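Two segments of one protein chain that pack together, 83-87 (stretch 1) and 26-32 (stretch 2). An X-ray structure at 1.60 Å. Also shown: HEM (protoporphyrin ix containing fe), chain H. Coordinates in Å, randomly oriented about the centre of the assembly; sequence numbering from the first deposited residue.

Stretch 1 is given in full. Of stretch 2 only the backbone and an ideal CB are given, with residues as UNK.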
# COMPACT_ATOMS: atom_id res chain seq x y z
N LEU A 83 -6.71 -6.92 -6.44
CA LEU A 83 -5.98 -7.10 -5.16
C LEU A 83 -4.57 -7.62 -5.52
O LEU A 83 -3.82 -7.97 -4.58
CB LEU A 83 -6.67 -8.18 -4.25
CG LEU A 83 -8.00 -7.69 -3.65
CD1 LEU A 83 -8.79 -8.90 -3.08
CD2 LEU A 83 -7.81 -6.69 -2.52
N THR A 84 -4.21 -7.69 -6.80
CA THR A 84 -2.91 -8.19 -7.24
C THR A 84 -1.92 -7.07 -7.27
O THR A 84 -2.21 -6.00 -7.81
CB THR A 84 -3.05 -8.84 -8.64
OG1 THR A 84 -3.95 -9.95 -8.53
CG2 THR A 84 -1.73 -9.33 -9.11
N GLY A 85 -0.70 -7.27 -6.74
CA GLY A 85 0.22 -6.14 -6.62
C GLY A 85 -0.06 -5.46 -5.26
O GLY A 85 -1.13 -5.67 -4.65
N VAL A 86 0.87 -4.65 -4.74
CA VAL A 86 0.71 -3.99 -3.45
C VAL A 86 0.02 -2.69 -3.82
O VAL A 86 0.62 -1.77 -4.34
CB VAL A 86 2.08 -3.71 -2.83
CG1 VAL A 86 1.93 -2.99 -1.55
CG2 VAL A 86 2.76 -5.08 -2.50
N GLY A 87 -1.27 -2.69 -3.51
CA GLY A 87 -2.16 -1.59 -3.88
C GLY A 87 -2.56 -0.66 -2.78
O GLY A 87 -2.02 -0.62 -1.68
N UNK A 26 7.00 -0.03 -8.34
CA UNK A 26 7.39 -1.45 -8.16
C UNK A 26 6.24 -2.15 -7.41
O UNK A 26 5.90 -3.29 -7.72
CB UNK A 26 8.71 -1.58 -7.39
N UNK A 27 5.62 -1.44 -6.49
CA UNK A 27 4.49 -2.05 -5.74
C UNK A 27 3.41 -2.54 -6.71
O UNK A 27 2.89 -3.69 -6.60
CB UNK A 27 3.89 -1.05 -4.75
N UNK A 28 3.08 -1.74 -7.71
CA UNK A 28 2.01 -2.20 -8.62
C UNK A 28 2.40 -3.41 -9.44
O UNK A 28 1.54 -4.18 -9.90
CB UNK A 28 1.61 -1.07 -9.57
N UNK A 29 3.72 -3.57 -9.63
CA UNK A 29 4.25 -4.67 -10.45
C UNK A 29 4.71 -5.81 -9.55
O UNK A 29 5.39 -6.76 -10.04
CB UNK A 29 5.40 -4.19 -11.33
N UNK A 30 4.33 -5.80 -8.27
CA UNK A 30 4.87 -6.85 -7.38
C UNK A 30 4.61 -8.26 -7.75
O UNK A 30 5.47 -9.14 -7.46
CB UNK A 30 4.32 -6.65 -5.97
N UNK A 31 3.46 -8.54 -8.35
CA UNK A 31 3.23 -9.94 -8.72
C UNK A 31 4.07 -10.32 -9.92
O UNK A 31 4.35 -11.51 -10.13
CB UNK A 31 1.75 -10.19 -9.02
N UNK A 32 4.50 -9.35 -10.73
CA UNK A 32 5.31 -9.71 -11.89
C UNK A 32 6.66 -10.34 -11.45
O UNK A 32 7.21 -11.24 -12.12
CB UNK A 32 5.55 -8.47 -12.76
CHA HEM H . 9.08 -2.17 -2.85
CHB HEM H . 8.60 1.40 0.40
CHC HEM H . 4.58 -0.82 2.03
CHD HEM H . 5.91 -4.82 -0.42
C1A HEM H . 9.24 -0.97 -2.16
C2A HEM H . 10.26 0.01 -2.45
C3A HEM H . 10.15 0.97 -1.50
C4A HEM H . 9.05 0.62 -0.66
CMA HEM H . 11.06 2.22 -1.32
CAA HEM H . 11.25 -0.05 -3.53
CBA HEM H . 10.74 0.58 -4.78
CGA HEM H . 11.68 0.53 -5.98
O1A HEM H . 12.79 -0.08 -5.90
O2A HEM H . 11.29 1.07 -7.01
C1B HEM H . 7.47 1.08 1.18
C2B HEM H . 6.89 1.93 2.17
C3B HEM H . 5.68 1.36 2.56
C4B HEM H . 5.57 0.11 1.80
CMB HEM H . 7.54 3.24 2.71
CAB HEM H . 4.67 1.84 3.57
CBB HEM H . 4.25 3.29 3.37
C1C HEM H . 4.64 -2.10 1.51
C2C HEM H . 3.70 -3.09 1.94
C3C HEM H . 4.13 -4.26 1.33
C4C HEM H . 5.25 -3.92 0.48
CMC HEM H . 2.55 -2.87 2.91
CAC HEM H . 3.58 -5.72 1.48
CBC HEM H . 2.04 -5.90 1.21
C1D HEM H . 6.90 -4.40 -1.34
C2D HEM H . 7.41 -5.21 -2.37
C3D HEM H . 8.23 -4.46 -3.10
C4D HEM H . 8.24 -3.18 -2.47
CMD HEM H . 7.06 -6.70 -2.60
CAD HEM H . 8.90 -4.94 -4.38
CBD HEM H . 8.02 -5.09 -5.62
CGD HEM H . 8.72 -5.77 -6.71
O1D HEM H . 9.65 -5.21 -7.27
O2D HEM H . 8.33 -6.89 -7.00
NA HEM H . 8.51 -0.58 -1.07
NB HEM H . 6.69 -0.07 0.92
NC HEM H . 5.58 -2.59 0.62
ND HEM H . 7.43 -3.16 -1.39
FE HEM H . 7.05 -1.58 -0.24

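Position 26 has nothing of stretch 1 near its ideal CB, so this contact sets no rule for it beyond a helical backbone; many residues would serve. It is Ala 26.

At position 27 the CA-to-CB bond points sideways, and the ideal CB sits 3.4 Å from Val 86 O. Beyond it lie the open iron of the heme and, beside the path, the methyl groups of Val 86. A metal ligand is the natural choice, with histidine or methionine the first candidates. The residue is His 27, chi1 m, its NE2 binding HEM FE at 2.0 Å. The ring also packs against valine, His 27 CD2 lying 3.7 Å from Val 86 CG1. Its backbone holds the contact together: Val 86 N donates to His 27 O at 2.9 Å with an angle of 158°, the one direct hydrogen bond between the stretches. The same carbonyl accepts from the backbone N of position 30 at 3.1 Å, so it ties the turn and the neighbouring segment at once.

Position 28 turns its CA-to-CB bond away, leaving the side chain almost free; small or polar residues would do. What matters is the backbone. An ideal CB on Gly 85 would fall 2.8 Å from the O of position 28, a clash, so the close approach relies on glycine across the way. Here stands Ala 28; one water donates to both Ala 28 O, at 2.8 Å, and Thr 84 O, at 2.7 Å, bridging the stretches.

Position 29 also points away and meets nothing of stretch 1, so a long polar chain suits it. Lys 29 extends there, its N making a weak hydrogen bond to Ala 26 O at 2.9 Å.

Position 30 points toward stretch 1, where its ideal CB is 4.1 Å from Val 86 CG2 and 4.2 Å from Gly 85 CA. With backbones this close, a small apolar residue is the conservative choice. Ala 30 fits, its CB 4.1 Å from Val 86 CG2, while its CA lies 3.5 Å from HEM O2D.

Position 31 points toward Thr 84, with the ideal CB 3.6 Å from Thr 84 CG2. A methyl faces it, so several apolar side chains would suit. Met 31 presents its CB to Thr 84 CG2 at 3.5 Å.

Position 32 is out of reach, and a polar or charged residue is reasonable. Glu 32 fills it, its N bonded to Lys 29 O at 2.8 Å.

Stretch 2, residues 26-32: AHAKAME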
# COMPACT_ATOMS: atom_id res chain seq x y z
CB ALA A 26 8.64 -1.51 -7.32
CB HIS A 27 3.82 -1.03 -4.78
CG HIS A 27 4.59 -0.79 -3.51
ND1 HIS A 27 4.88 0.48 -3.01
CD2 HIS A 27 5.19 -1.67 -2.65
CE1 HIS A 27 5.60 0.35 -1.91
NE2 HIS A 27 5.81 -0.92 -1.63
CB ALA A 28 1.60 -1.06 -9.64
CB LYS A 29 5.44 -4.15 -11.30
CG LYS A 29 5.06 -2.94 -12.19
CD LYS A 29 6.29 -2.22 -12.73
CE LYS A 29 5.82 -0.99 -13.54
NZ LYS A 29 6.93 -0.32 -14.29
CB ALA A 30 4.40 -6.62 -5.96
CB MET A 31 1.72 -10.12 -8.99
CG MET A 31 1.29 -11.52 -9.48
SD MET A 31 1.70 -12.83 -8.26
CE MET A 31 0.55 -12.52 -7.00
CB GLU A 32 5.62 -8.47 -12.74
CG GLU A 32 4.40 -7.79 -13.28
CD GLU A 32 3.57 -8.62 -14.24
OE1 GLU A 32 2.33 -8.51 -14.22
OE2 GLU A 32 4.14 -9.37 -15.06
O HOH W 1 -1.23 -4.53 -9.90
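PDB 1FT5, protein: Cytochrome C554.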